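Long-range contacts in uncharacterized hypothetical protein (Parabacteroides merdae, PDB 4EI0), which is of unknown function and belongs to the DUF4466 family, with regular structure that is mainly antiparallel beta sheet: residues B[159-164]-B[196-201]; B[209-214]-B[226-231]; B[232-237]-B[269-274]. All coordinates share one frame; numbering follows the deposited sequence. Where two conformers were deposited one is given.

Overall arrangement
All three contacts lie on the same side of the chain's centre and reach the five-stranded antiparallel sheet that holds strands 195-199, 207-210 and 270-274. Contact 1 is the buried one, combining a backbone bond and an asparagine side-chain bond with a ring packed against an aliphatic branch. Contacts 2 and 3 are only partly buried: contact 2 relies on serine and asparagine groups between two loops, contact 3 on an apolar side-chain layer finished by a lysine bond at the exposed end. Contacts 1 and 2 share neighbouring strands, joined by the bond of Tyr-210 N to Met-196 O, and contacts 2 and 3 meet where Phe-209 N is hydrogen-bonded to Ile-271 O. Contacts 1 and 3 do not touch.

Contact 1 of 3, residues B[159-164]-B[196-201]; sequences VTNDKC and MYAYSE
Tyr-197 carries CG anti to its backbone N (chi1 163°), and Val-159 does the same with CG1 (chi1 172°), which brings the ring and the methyl together. CG1 of Val-159 lies over one face of the Tyr-197 ring, 3.9 Å from its centroid, in a CH-pi contact displaced toward the CG-CD2 bond, with CG of Tyr-197 3.5 Å from that methyl. Thr-160 O and Asn-161 N line the ring edge, while the hydroxyl of Tyr-197 is hydrogen-bonded to His-207 ND1. Segment 159-164 is the connection that leaves strand 152-159 of one antiparallel sheet and enters strand 165-167 of another, where strand 195-199 is the next neighbour. The pairing of strands 165-167 and 195-199 extends back into the connection: Tyr-197 N donates to Cys-164 O at 2.9 Å. Farther along, a side chain takes over, as Asn-161 OD1 accepts from Tyr-199 N at 3.1 Å in a nearly straight bond (174°) whose donor is tilted from the amide plane. An alanine at Asn-161 would probably leave Tyr-199 N without this acceptor and disturb the hold of the connection on the strand end. A water donates to both Asn-161 O and Tyr-197 O, bridging the backbones. The connection is itself shaped by an ST motif, in which Thr-160 OG1 accepts from Lys-163 N at 3.0 Å.

Contact 2 of 3, residues B[209-214]-B[226-231]; sequences FYTSSS and SGFVNN
Phe-228 and Thr-211 meet at the more enclosed part of this contact, where the phenyl tip comes obliquely against the backbone: CZ of Phe-228 is 3.8 Å from Thr-211 CA, and CE1 of the same ring lies as far from Ser-212 N. With CG anti to the backbone N (chi1 -176°), the Phe-228 ring starts out toward this site, and Met-196 of strand 195-199 also packs on it. Thr-211 OG1 lies 3.1 Å from Asn-230 O and is hydrogen-bonded to Thr-232 N and Asp-194 O. Toward the partly exposed side the hold is looser. Ser-212 offers both N and OG to Asn-230 O, each in a weak bond of 3.4 Å, and the CB of exposed Val-229 points away from the turn. Ser-213 OG donates to Asn-231 OD1 from above the amide plane; the modelled separation of these two atoms, 2.5 Å, is short enough for its exact value to be doubtful. Ser-213 OG is also bonded to Asn-269 ND2. The serines sit on a type I beta turn from Thr-211 to Ser-214 that follows directly on strand 207-210, its backbone bond from Ser-214 N to Thr-211 O joined by a side-chain bond in which Ser-214 OG accepts from Thr-211 N.

Contact 3 of 3, residues B[232-237]-B[269-274]; sequences TKMIKV and NYILGL
Met-234, a selenomethionine, and Lys-236 reach across to Ile-271 from strand 233-237, an edge strand of one antiparallel sheet, while Ile-271 belongs to strand 270-274 at the edge of another. The two edges run in similar directions, 25° apart, with axes 7.4 Å from each other at closest approach, and it is side chains that fill the space between them. Met-234 sets CG anti to its own carbonyl carbon, continues extended to SE, and then bends at chi3 (-89°), turning the terminal methyl over the Asn-269 to Tyr-270 peptide; CE is 3.3 Å from Asn-269 C. The shaft of the same side chain runs obliquely past Ile-271, with Met-234 CB 3.9 Å from Ile-271 CD1. The selenium is close to the same methyl. Phe-209 and Thr-211 also pack on Met-234. Ile-271 presents its two branches to different partners. CG1 is anti to the carbonyl carbon and its extension CD1 serves Met-234 and the start of the Lys-236 side chain, whereas CG2, anti to the backbone N, lies 3.8 Å from Lys-236 CG. Ala-280 of strand 278-283 also meets Ile-271. The Lys-236 chain is extended throughout, CG anti to the backbone N (chi1 -175°), and its methylenes pass obliquely over the isoleucine before the chain reaches the far strand. CE comes to 3.1 Å from Leu-272 O, and NZ donates to this same Leu-272 O at 2.7 Å, tilted from the carbonyl plane.

Contact 1 of 3, residues B[159-164]-B[196-201]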
ATOM      1  N   VAL B 159     -42.235  11.536 -12.372  1.00 49.62           N
ATOM      2  CA  VAL B 159     -43.301  11.925 -13.248  1.00 55.36           C
ATOM      3  C   VAL B 159     -44.545  11.173 -12.808  1.00 52.11           C
ATOM      4  O   VAL B 159     -44.508   9.969 -12.567  1.00 57.78           O
ATOM      5  CB  VAL B 159     -42.920  11.658 -14.722  1.00 52.60           C
ATOM      6  CG1 VAL B 159     -44.117  11.894 -15.618  1.00 47.57           C
ATOM      7  CG2 VAL B 159     -41.731  12.581 -15.113  1.00 40.56           C
ATOM      8  N   THR B 160     -45.648  11.887 -12.691  1.00 46.99           N
ATOM      9  CA  THR B 160     -46.900  11.292 -12.265  1.00 53.46           C
ATOM     10  C   THR B 160     -48.002  11.997 -13.045  1.00 60.17           C
ATOM     11  O   THR B 160     -47.749  12.950 -13.790  1.00 54.14           O
ATOM     12  CB  THR B 160     -47.121  11.463 -10.755  1.00 57.83           C
ATOM     13  OG1 THR B 160     -47.273  12.854 -10.457  1.00 64.83           O
ATOM     14  CG2 THR B 160     -45.937  10.935  -9.964  1.00 48.66           C
ATOM     15  N   ASN B 161     -49.234  11.561 -12.880  1.00 55.08           N
ATOM     16  CA  ASN B 161     -50.340  12.226 -13.560  1.00 62.11           C
ATOM     17  C   ASN B 161     -50.471  13.712 -13.209  1.00 65.37           C
ATOM     18  O   ASN B 161     -50.961  14.496 -14.018  1.00 60.65           O
ATOM     19  CB  ASN B 161     -51.655  11.497 -13.278  1.00 68.59           C
ATOM     20  CG  ASN B 161     -51.824  10.290 -14.164  1.00 90.65           C
ATOM     21  OD1 ASN B 161     -52.103  10.410 -15.373  1.00 79.06           O
ATOM     22  ND2 ASN B 161     -51.617   9.113 -13.582  1.00108.22           N
ATOM     23  N   ASP B 162     -50.022  14.088 -12.013  1.00 60.31           N
ATOM     24  CA  ASP B 162     -50.026  15.488 -11.604  1.00 73.69           C
ATOM     25  C   ASP B 162     -48.746  16.206 -11.982  1.00 59.78           C
ATOM     26  O   ASP B 162     -48.791  17.395 -12.242  1.00 60.71           O
ATOM     27  CB  ASP B 162     -50.235  15.627 -10.087  1.00 75.78           C
ATOM     28  CG  ASP B 162     -51.605  15.211  -9.652  1.00 74.80           C
ATOM     29  OD1 ASP B 162     -52.515  15.090 -10.517  1.00 63.36           O
ATOM     30  OD2 ASP B 162     -51.760  15.025  -8.429  1.00 85.22           O
ATOM     31  N   LYS B 163     -47.620  15.492 -11.935  1.00 52.55           N
ATOM     32  CA  LYS B 163     -46.329  16.038 -12.207  1.00 52.35           C
ATOM     33  C   LYS B 163     -45.979  15.555 -13.594  1.00 46.68           C
ATOM     34  O   LYS B 163     -45.126  14.691 -13.777  1.00 51.28           O
ATOM     35  CB  LYS B 163     -45.301  15.552 -11.182  1.00 54.06           C
ATOM     36  CG  LYS B 163     -45.583  16.019  -9.764  1.00 60.04           C
ATOM     37  CD  LYS B 163     -44.404  15.718  -8.852  1.00 60.82           C
ATOM     38  CE  LYS B 163     -44.403  14.259  -8.438  1.00 70.99           C
ATOM     39  NZ  LYS B 163     -43.275  13.972  -7.503  1.00 80.59           N
ATOM     40  N   CYS B 164     -46.663  16.154 -14.544  1.00 49.01           N
ATOM     41  CA  CYS B 164     -46.861  15.595 -15.825  1.00 53.88           C
ATOM     42  C   CYS B 164     -46.412  16.451 -16.992  1.00 48.04           C
ATOM     43  O   CYS B 164     -46.605  16.035 -18.111  1.00 47.07           O
ATOM     44  CB  CYS B 164     -48.365  15.294 -15.986  1.00 54.57           C
ATOM     45  SG  CYS B 164     -49.483  16.707 -15.919  1.00 59.43           S
HETATM   46  N   MSE B 196     -46.704  16.303 -22.517  1.00 46.60           N
HETATM   47  CA  MSE B 196     -47.567  15.967 -21.398  1.00 47.26           C
HETATM   48  C   MSE B 196     -47.584  14.461 -21.236  1.00 50.83           C
HETATM   49  O   MSE B 196     -47.923  13.729 -22.178  1.00 45.68           O
HETATM   50  CB  MSE B 196     -48.988  16.465 -21.603  1.00 46.73           C
HETATM   51  CG  MSE B 196     -49.931  16.071 -20.444  1.00 49.22           C
HETATM   52 SE   MSE B 196     -51.692  16.763 -20.707  0.75 54.71          SE
HETATM   53  CE  MSE B 196     -52.537  16.322 -18.958  1.00 59.69           C
ATOM     54  N   TYR B 197     -47.201  14.015 -20.048  1.00 46.60           N
ATOM     55  CA  TYR B 197     -47.351  12.616 -19.666  1.00 46.76           C
ATOM     56  C   TYR B 197     -48.740  12.369 -19.141  1.00 54.30           C
ATOM     57  O   TYR B 197     -49.306  13.216 -18.460  1.00 52.20           O
ATOM     58  CB  TYR B 197     -46.354  12.293 -18.585  1.00 46.57           C
ATOM     59  CG  TYR B 197     -46.674  11.046 -17.862  1.00 52.85           C
ATOM     60  CD1 TYR B 197     -46.279   9.815 -18.386  1.00 58.92           C
ATOM     61  CD2 TYR B 197     -47.370  11.066 -16.671  1.00 55.35           C
ATOM     62  CE1 TYR B 197     -46.567   8.635 -17.746  1.00 57.37           C
ATOM     63  CE2 TYR B 197     -47.678   9.871 -16.008  1.00 65.55           C
ATOM     64  CZ  TYR B 197     -47.272   8.657 -16.553  1.00 65.52           C
ATOM     65  OH  TYR B 197     -47.509   7.475 -15.916  1.00 53.43           O
ATOM     66  N   ALA B 198     -49.284  11.201 -19.453  1.00 57.63           N
ATOM     67  CA  ALA B 198     -50.494  10.717 -18.832  1.00 56.04           C
ATOM     68  C   ALA B 198     -50.414   9.202 -18.727  1.00 63.47           C
ATOM     69  O   ALA B 198     -49.889   8.573 -19.620  1.00 53.52           O
ATOM     70  CB  ALA B 198     -51.677  11.089 -19.683  1.00 58.98           C
ATOM     71  N   TYR B 199     -50.978   8.621 -17.676  1.00 67.86           N
ATOM     72  CA  TYR B 199     -51.184   7.175 -17.595  1.00 57.12           C
ATOM     73  C   TYR B 199     -52.630   6.854 -17.822  1.00 67.91           C
ATOM     74  O   TYR B 199     -53.464   7.434 -17.199  1.00 70.04           O
ATOM     75  CB  TYR B 199     -50.837   6.673 -16.211  1.00 62.61           C
ATOM     76  CG  TYR B 199     -51.105   5.196 -16.016  1.00 65.06           C
ATOM     77  CD1 TYR B 199     -50.275   4.241 -16.606  1.00 66.53           C
ATOM     78  CD2 TYR B 199     -52.143   4.750 -15.209  1.00 68.26           C
ATOM     79  CE1 TYR B 199     -50.490   2.882 -16.413  1.00 72.21           C
ATOM     80  CE2 TYR B 199     -52.369   3.380 -15.008  1.00 73.96           C
ATOM     81  CZ  TYR B 199     -51.543   2.457 -15.611  1.00 68.85           C
ATOM     82  OH  TYR B 199     -51.750   1.124 -15.452  1.00 75.51           O
ATOM     83  N   SER B 200     -52.937   5.905 -18.684  1.00 59.63           N
ATOM     84  CA  SER B 200     -54.312   5.441 -18.863  1.00 67.11           C
ATOM     85  C   SER B 200     -54.388   3.986 -18.414  1.00 61.65           C
ATOM     86  O   SER B 200     -53.433   3.212 -18.559  1.00 68.17           O
ATOM     87  CB  SER B 200     -54.749   5.582 -20.324  1.00 63.10           C
ATOM     88  OG  SER B 200     -55.879   4.796 -20.631  1.00 66.60           O
ATOM     89  N   GLU B 201     -55.503   3.609 -17.825  1.00 65.78           N
ATOM     90  CA  GLU B 201     -55.683   2.214 -17.421  1.00 72.32           C
ATOM     91  C   GLU B 201     -56.070   1.275 -18.581  1.00 75.64           C
ATOM     92  O   GLU B 201     -56.112   0.056 -18.387  1.00 81.88           O
ATOM     93  CB  GLU B 201     -56.656   2.109 -16.244  1.00 82.88           C
ATOM     94  CG  GLU B 201     -55.916   2.285 -14.925  1.00 85.85           C
ATOM     95  CD  GLU B 201     -56.838   2.368 -13.731  1.00105.35           C
ATOM     96  OE1 GLU B 201     -57.803   1.571 -13.645  1.00103.33           O
ATOM     97  OE2 GLU B 201     -56.577   3.228 -12.866  1.00104.86           O
TER
HETATM   98  O   HOH W   1     -51.352  13.613 -16.655  1.00 52.59           O

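Contact 2 of 3, residues B[209-214]-B[226-231]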
ATOM      1  N   PHE B 209     -46.918   9.712 -23.798  1.00 49.82           N
ATOM      2  CA  PHE B 209     -46.404  11.078 -23.966  1.00 48.64           C
ATOM      3  C   PHE B 209     -47.211  11.695 -25.091  1.00 48.21           C
ATOM      4  O   PHE B 209     -47.355  11.120 -26.182  1.00 50.56           O
ATOM      5  CB  PHE B 209     -44.950  11.143 -24.393  1.00 52.90           C
ATOM      6  CG  PHE B 209     -43.934  10.852 -23.315  1.00 48.93           C
ATOM      7  CD1 PHE B 209     -44.244  10.839 -21.962  1.00 44.72           C
ATOM      8  CD2 PHE B 209     -42.601  10.660 -23.684  1.00 48.32           C
ATOM      9  CE1 PHE B 209     -43.251  10.612 -21.003  1.00 46.22           C
ATOM     10  CE2 PHE B 209     -41.618  10.402 -22.745  1.00 48.45           C
ATOM     11  CZ  PHE B 209     -41.939  10.407 -21.386  1.00 45.68           C
ATOM     12  N   TYR B 210     -47.764  12.872 -24.830  1.00 48.93           N
ATOM     13  CA  TYR B 210     -48.559  13.592 -25.806  1.00 42.37           C
ATOM     14  C   TYR B 210     -47.989  14.974 -26.020  1.00 45.17           C
ATOM     15  O   TYR B 210     -47.255  15.484 -25.202  1.00 51.68           O
ATOM     16  CB  TYR B 210     -49.977  13.747 -25.318  1.00 45.98           C
ATOM     17  CG  TYR B 210     -50.646  12.469 -24.999  1.00 49.39           C
ATOM     18  CD1 TYR B 210     -50.892  11.538 -26.000  1.00 52.77           C
ATOM     19  CD2 TYR B 210     -51.076  12.174 -23.708  1.00 48.95           C
ATOM     20  CE1 TYR B 210     -51.559  10.369 -25.733  1.00 56.72           C
ATOM     21  CE2 TYR B 210     -51.763  10.988 -23.431  1.00 53.15           C
ATOM     22  CZ  TYR B 210     -52.004  10.096 -24.457  1.00 58.40           C
ATOM     23  OH  TYR B 210     -52.669   8.892 -24.228  1.00 56.53           O
ATOM     24  N   THR B 211     -48.380  15.586 -27.117  1.00 49.73           N
ATOM     25  CA  THR B 211     -47.896  16.888 -27.524  1.00 51.61           C
ATOM     26  C   THR B 211     -49.069  17.650 -28.184  1.00 54.67           C
ATOM     27  O   THR B 211     -50.165  17.113 -28.264  1.00 53.86           O
ATOM     28  CB  THR B 211     -46.707  16.720 -28.482  1.00 55.56           C
ATOM     29  OG1 THR B 211     -45.924  17.918 -28.449  1.00 62.73           O
ATOM     30  CG2 THR B 211     -47.185  16.432 -29.914  1.00 58.71           C
ATOM     31  N   SER B 212     -48.862  18.891 -28.641  1.00 58.33           N
ATOM     32  CA  SER B 212     -49.981  19.755 -29.072  1.00 64.44           C
ATOM     33  C   SER B 212     -50.874  19.104 -30.121  1.00 64.28           C
ATOM     34  O   SER B 212     -52.081  19.259 -30.085  1.00 66.19           O
ATOM     35  CB  SER B 212     -49.479  21.098 -29.619  1.00 65.22           C
ATOM     36  OG  SER B 212     -48.802  20.897 -30.851  1.00 78.20           O
ATOM     37  N   SER B 213     -50.282  18.375 -31.058  1.00 66.19           N
ATOM     38  CA  SER B 213     -51.065  17.808 -32.146  1.00 63.04           C
ATOM     39  C   SER B 213     -51.381  16.328 -31.944  1.00 64.50           C
ATOM     40  O   SER B 213     -51.861  15.689 -32.841  1.00 62.65           O
ATOM     41  CB  SER B 213     -50.342  18.052 -33.470  1.00 54.87           C
ATOM     42  OG  SER B 213     -49.024  17.559 -33.411  1.00 61.33           O
ATOM     43  N   SER B 214     -51.159  15.762 -30.758  1.00 66.74           N
ATOM     44  CA  SER B 214     -51.512  14.347 -30.575  1.00 64.91           C
ATOM     45  C   SER B 214     -52.993  14.141 -30.950  1.00 66.91           C
ATOM     46  O   SER B 214     -53.815  14.973 -30.621  1.00 69.78           O
ATOM     47  CB  SER B 214     -51.280  13.880 -29.136  1.00 60.33           C
ATOM     48  OG  SER B 214     -49.908  13.918 -28.740  1.00 53.00           O
ATOM     49  N   SER B 226     -54.625  24.835 -21.751  1.00 67.43           N
ATOM     50  CA  SER B 226     -54.635  25.847 -22.797  1.00 72.81           C
ATOM     51  C   SER B 226     -53.320  26.583 -22.676  1.00 57.12           C
ATOM     52  O   SER B 226     -52.737  26.741 -21.566  1.00 62.10           O
ATOM     53  CB  SER B 226     -55.843  26.804 -22.721  1.00 77.03           C
ATOM     54  OG  SER B 226     -55.917  27.432 -21.452  1.00 70.54           O
ATOM     55  N   GLY B 227     -52.805  26.968 -23.828  1.00 59.10           N
ATOM     56  CA  GLY B 227     -51.479  27.527 -23.903  1.00 68.02           C
ATOM     57  C   GLY B 227     -50.425  26.480 -24.259  1.00 60.25           C
ATOM     58  O   GLY B 227     -49.296  26.846 -24.541  1.00 51.39           O
ATOM     59  N   PHE B 228     -50.744  25.186 -24.185  1.00 64.46           N
ATOM     60  CA  PHE B 228     -49.769  24.145 -24.610  1.00 57.77           C
ATOM     61  C   PHE B 228     -49.798  24.087 -26.140  1.00 62.86           C
ATOM     62  O   PHE B 228     -50.626  23.419 -26.731  1.00 70.62           O
ATOM     63  CB  PHE B 228     -50.103  22.785 -23.993  1.00 64.52           C
ATOM     64  CG  PHE B 228     -49.105  21.667 -24.284  1.00 57.49           C
ATOM     65  CD1 PHE B 228     -48.220  21.702 -25.353  1.00 68.61           C
ATOM     66  CD2 PHE B 228     -49.121  20.523 -23.501  1.00 72.31           C
ATOM     67  CE1 PHE B 228     -47.369  20.642 -25.608  1.00 66.76           C
ATOM     68  CE2 PHE B 228     -48.259  19.479 -23.747  1.00 72.07           C
ATOM     69  CZ  PHE B 228     -47.387  19.535 -24.802  1.00 60.10           C
ATOM     70  N   VAL B 229     -48.884  24.802 -26.769  1.00 60.39           N
ATOM     71  CA  VAL B 229     -48.863  24.968 -28.220  1.00 57.21           C
ATOM     72  C   VAL B 229     -47.620  24.318 -28.910  1.00 64.74           C
ATOM     73  O   VAL B 229     -47.592  24.163 -30.120  1.00 57.47           O
ATOM     74  CB  VAL B 229     -48.883  26.471 -28.541  1.00 62.04           C
ATOM     75  CG1 VAL B 229     -50.216  27.091 -28.113  1.00 55.62           C
ATOM     76  CG2 VAL B 229     -47.723  27.158 -27.826  1.00 55.40           C
ATOM     77  N   ASN B 230     -46.596  23.919 -28.162  1.00 56.85           N
ATOM     78  CA  ASN B 230     -45.420  23.280 -28.774  1.00 47.31           C
ATOM     79  C   ASN B 230     -45.709  21.899 -29.371  1.00 48.41           C
ATOM     80  O   ASN B 230     -46.234  21.013 -28.702  1.00 55.46           O
ATOM     81  CB  ASN B 230     -44.282  23.161 -27.763  1.00 49.48           C
ATOM     82  CG  ASN B 230     -43.770  24.492 -27.319  1.00 58.29           C
ATOM     83  OD1 ASN B 230     -44.088  25.499 -27.932  1.00 63.39           O
ATOM     84  ND2 ASN B 230     -42.969  24.514 -26.258  1.00 61.39           N
ATOM     85  N   ASN B 231     -45.385  21.732 -30.649  1.00 56.98           N
ATOM     86  CA  ASN B 231     -45.546  20.443 -31.330  1.00 59.88           C
ATOM     87  C   ASN B 231     -44.200  19.677 -31.383  1.00 57.69           C
ATOM     88  O   ASN B 231     -43.407  19.837 -32.290  1.00 56.26           O
ATOM     89  CB  ASN B 231     -46.118  20.646 -32.726  1.00 63.09           C
ATOM     90  CG  ASN B 231     -46.625  19.359 -33.324  1.00 66.15           C
ATOM     91  OD1 ASN B 231     -46.749  18.322 -32.648  1.00 78.25           O
ATOM     92  ND2 ASN B 231     -46.874  19.396 -34.606  1.00 71.57           N
TER

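Contact 3 of 3, residues B[232-237]-B[269-274]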
ATOM      1  N   THR B 232     -43.944  18.907 -30.347  1.00 45.45           N
ATOM      2  CA  THR B 232     -42.675  18.219 -30.175  1.00 52.30           C
ATOM      3  C   THR B 232     -42.589  16.994 -31.086  1.00 48.48           C
ATOM      4  O   THR B 232     -43.567  16.285 -31.247  1.00 49.91           O
ATOM      5  CB  THR B 232     -42.547  17.808 -28.693  1.00 53.41           C
ATOM      6  OG1 THR B 232     -42.643  18.982 -27.885  1.00 51.09           O
ATOM      7  CG2 THR B 232     -41.214  17.129 -28.412  1.00 46.01           C
ATOM      8  N   LYS B 233     -41.432  16.774 -31.702  1.00 49.15           N
ATOM      9  CA  LYS B 233     -41.184  15.575 -32.497  1.00 45.16           C
ATOM     10  C   LYS B 233     -40.601  14.481 -31.625  1.00 49.38           C
ATOM     11  O   LYS B 233     -39.680  14.740 -30.847  1.00 41.52           O
ATOM     12  CB  LYS B 233     -40.150  15.869 -33.592  1.00 47.68           C
ATOM     13  CG  LYS B 233     -40.615  16.848 -34.661  1.00 52.64           C
ATOM     14  CD  LYS B 233     -39.478  17.061 -35.667  1.00 64.47           C
ATOM     15  CE  LYS B 233     -39.957  17.791 -36.915  1.00 75.07           C
ATOM     16  NZ  LYS B 233     -40.691  19.024 -36.507  1.00 77.42           N
HETATM   17  N   MSE B 234     -41.085  13.261 -31.786  1.00 46.74           N
HETATM   18  CA  MSE B 234     -40.701  12.138 -30.913  1.00 49.86           C
HETATM   19  C   MSE B 234     -40.523  10.832 -31.698  1.00 48.23           C
HETATM   20  O   MSE B 234     -41.276  10.589 -32.643  1.00 47.44           O
HETATM   21  CB  MSE B 234     -41.842  11.892 -29.903  1.00 48.05           C
HETATM   22  CG  MSE B 234     -42.027  12.936 -28.857  1.00 65.42           C
HETATM   23 SE   MSE B 234     -43.575  12.461 -27.801  0.75 64.27          SE
HETATM   24  CE  MSE B 234     -44.996  13.339 -28.805  1.00 70.87           C
ATOM     25  N   ILE B 235     -39.552  10.003 -31.279  1.00 45.67           N
ATOM     26  CA  ILE B 235     -39.280   8.634 -31.852  1.00 46.22           C
ATOM     27  C   ILE B 235     -39.131   7.680 -30.680  1.00 45.99           C
ATOM     28  O   ILE B 235     -38.282   7.885 -29.793  1.00 44.74           O
ATOM     29  CB  ILE B 235     -37.991   8.634 -32.702  1.00 49.02           C
ATOM     30  CG1 ILE B 235     -38.168   9.571 -33.924  1.00 50.78           C
ATOM     31  CG2 ILE B 235     -37.527   7.220 -33.119  1.00 48.87           C
ATOM     32  CD1 ILE B 235     -36.896   9.757 -34.753  1.00 54.34           C
ATOM     33  N   LYS B 236     -40.047   6.728 -30.593  1.00 44.42           N
ATOM     34  CA  LYS B 236     -40.107   5.769 -29.496  1.00 48.35           C
ATOM     35  C   LYS B 236     -38.999   4.746 -29.738  1.00 43.45           C
ATOM     36  O   LYS B 236     -38.799   4.294 -30.876  1.00 44.91           O
ATOM     37  CB  LYS B 236     -41.467   5.074 -29.495  1.00 49.73           C
ATOM     38  CG  LYS B 236     -41.710   4.119 -28.331  1.00 56.72           C
ATOM     39  CD  LYS B 236     -42.947   3.272 -28.648  1.00 59.10           C
ATOM     40  CE  LYS B 236     -43.497   2.531 -27.435  1.00 56.13           C
ATOM     41  NZ  LYS B 236     -44.826   1.914 -27.853  1.00 61.28           N
ATOM     42  N   VAL B 237     -38.305   4.379 -28.671  1.00 43.79           N
ATOM     43  CA  VAL B 237     -37.216   3.404 -28.680  0.50 48.94           C
ATOM     44  C   VAL B 237     -37.446   2.427 -27.510  1.00 46.35           C
ATOM     45  O   VAL B 237     -38.109   2.803 -26.557  1.00 47.63           O
ATOM     46  CB  VAL B 237     -35.878   4.112 -28.436  0.50 50.68           C
ATOM     47  CG1 VAL B 237     -34.772   3.088 -28.253  0.50 57.12           C
ATOM     48  CG2 VAL B 237     -35.537   5.015 -29.615  0.50 52.95           C
ATOM     49  N   ASN B 269     -46.141  12.228 -33.250  1.00 50.65           N
ATOM     50  CA  ASN B 269     -46.594  13.250 -32.283  1.00 50.99           C
ATOM     51  C   ASN B 269     -47.291  12.691 -31.041  1.00 54.24           C
ATOM     52  O   ASN B 269     -47.934  13.427 -30.310  1.00 56.13           O
ATOM     53  CB  ASN B 269     -47.484  14.274 -32.969  1.00 50.61           C
ATOM     54  CG  ASN B 269     -48.725  13.635 -33.573  1.00 54.02           C
ATOM     55  OD1 ASN B 269     -48.956  12.452 -33.430  1.00 62.34           O
ATOM     56  ND2 ASN B 269     -49.503  14.419 -34.265  1.00 70.51           N
ATOM     57  N   TYR B 270     -47.169  11.391 -30.816  1.00 49.80           N
ATOM     58  CA  TYR B 270     -47.592  10.769 -29.555  1.00 48.54           C
ATOM     59  C   TYR B 270     -46.840   9.468 -29.401  1.00 50.56           C
ATOM     60  O   TYR B 270     -46.419   8.881 -30.393  1.00 60.79           O
ATOM     61  CB  TYR B 270     -49.103  10.494 -29.506  1.00 51.28           C
ATOM     62  CG  TYR B 270     -49.549   9.366 -30.443  1.00 55.44           C
ATOM     63  CD1 TYR B 270     -49.704   9.592 -31.803  1.00 61.75           C
ATOM     64  CD2 TYR B 270     -49.745   8.076 -29.975  1.00 65.97           C
ATOM     65  CE1 TYR B 270     -50.067   8.568 -32.667  1.00 62.26           C
ATOM     66  CE2 TYR B 270     -50.111   7.049 -30.829  1.00 62.78           C
ATOM     67  CZ  TYR B 270     -50.265   7.307 -32.175  1.00 70.02           C
ATOM     68  OH  TYR B 270     -50.628   6.321 -33.048  1.00 69.74           O
ATOM     69  N   ILE B 271     -46.650   9.023 -28.160  1.00 46.01           N
ATOM     70  CA  ILE B 271     -46.066   7.711 -27.842  1.00 45.08           C
ATOM     71  C   ILE B 271     -46.940   7.019 -26.791  1.00 55.47           C
ATOM     72  O   ILE B 271     -47.287   7.613 -25.780  1.00 55.37           O
ATOM     73  CB  ILE B 271     -44.653   7.833 -27.288  1.00 46.31           C
ATOM     74  CG1 ILE B 271     -43.696   8.361 -28.383  1.00 50.79           C
ATOM     75  CG2 ILE B 271     -44.191   6.479 -26.741  1.00 51.98           C
ATOM     76  CD1 ILE B 271     -42.309   8.629 -27.827  1.00 56.43           C
ATOM     77  N   LEU B 272     -47.283   5.767 -27.040  1.00 48.73           N
ATOM     78  CA  LEU B 272     -48.081   4.946 -26.115  1.00 56.16           C
ATOM     79  C   LEU B 272     -47.213   3.804 -25.578  1.00 60.53           C
ATOM     80  O   LEU B 272     -46.152   3.519 -26.121  1.00 55.05           O
ATOM     81  CB  LEU B 272     -49.329   4.369 -26.820  1.00 55.94           C
ATOM     82  CG  LEU B 272     -50.256   5.373 -27.559  1.00 52.99           C
ATOM     83  CD1 LEU B 272     -51.414   4.742 -28.283  1.00 54.00           C
ATOM     84  CD2 LEU B 272     -50.799   6.440 -26.614  1.00 50.38           C
ATOM     85  N   GLY B 273     -47.662   3.154 -24.509  1.00 60.69           N
ATOM     86  CA  GLY B 273     -46.978   1.990 -23.976  1.00 52.36           C
ATOM     87  C   GLY B 273     -45.547   2.153 -23.528  1.00 65.80           C
ATOM     88  O   GLY B 273     -44.732   1.259 -23.722  1.00 62.75           O
ATOM     89  N   LEU B 274     -45.220   3.283 -22.917  1.00 50.96           N
ATOM     90  CA  LEU B 274     -43.943   3.398 -22.290  1.00 49.80           C
ATOM     91  C   LEU B 274     -43.823   2.445 -21.096  1.00 54.00           C
ATOM     92  O   LEU B 274     -44.803   2.145 -20.449  1.00 56.30           O
ATOM     93  CB  LEU B 274     -43.713   4.832 -21.850  1.00 51.32           C
ATOM     94  CG  LEU B 274     -43.468   5.780 -23.003  1.00 48.97           C
ATOM     95  CD1 LEU B 274     -43.692   7.207 -22.489  1.00 54.86           C
ATOM     96  CD2 LEU B 274     -42.097   5.590 -23.610  1.00 47.26           C
TER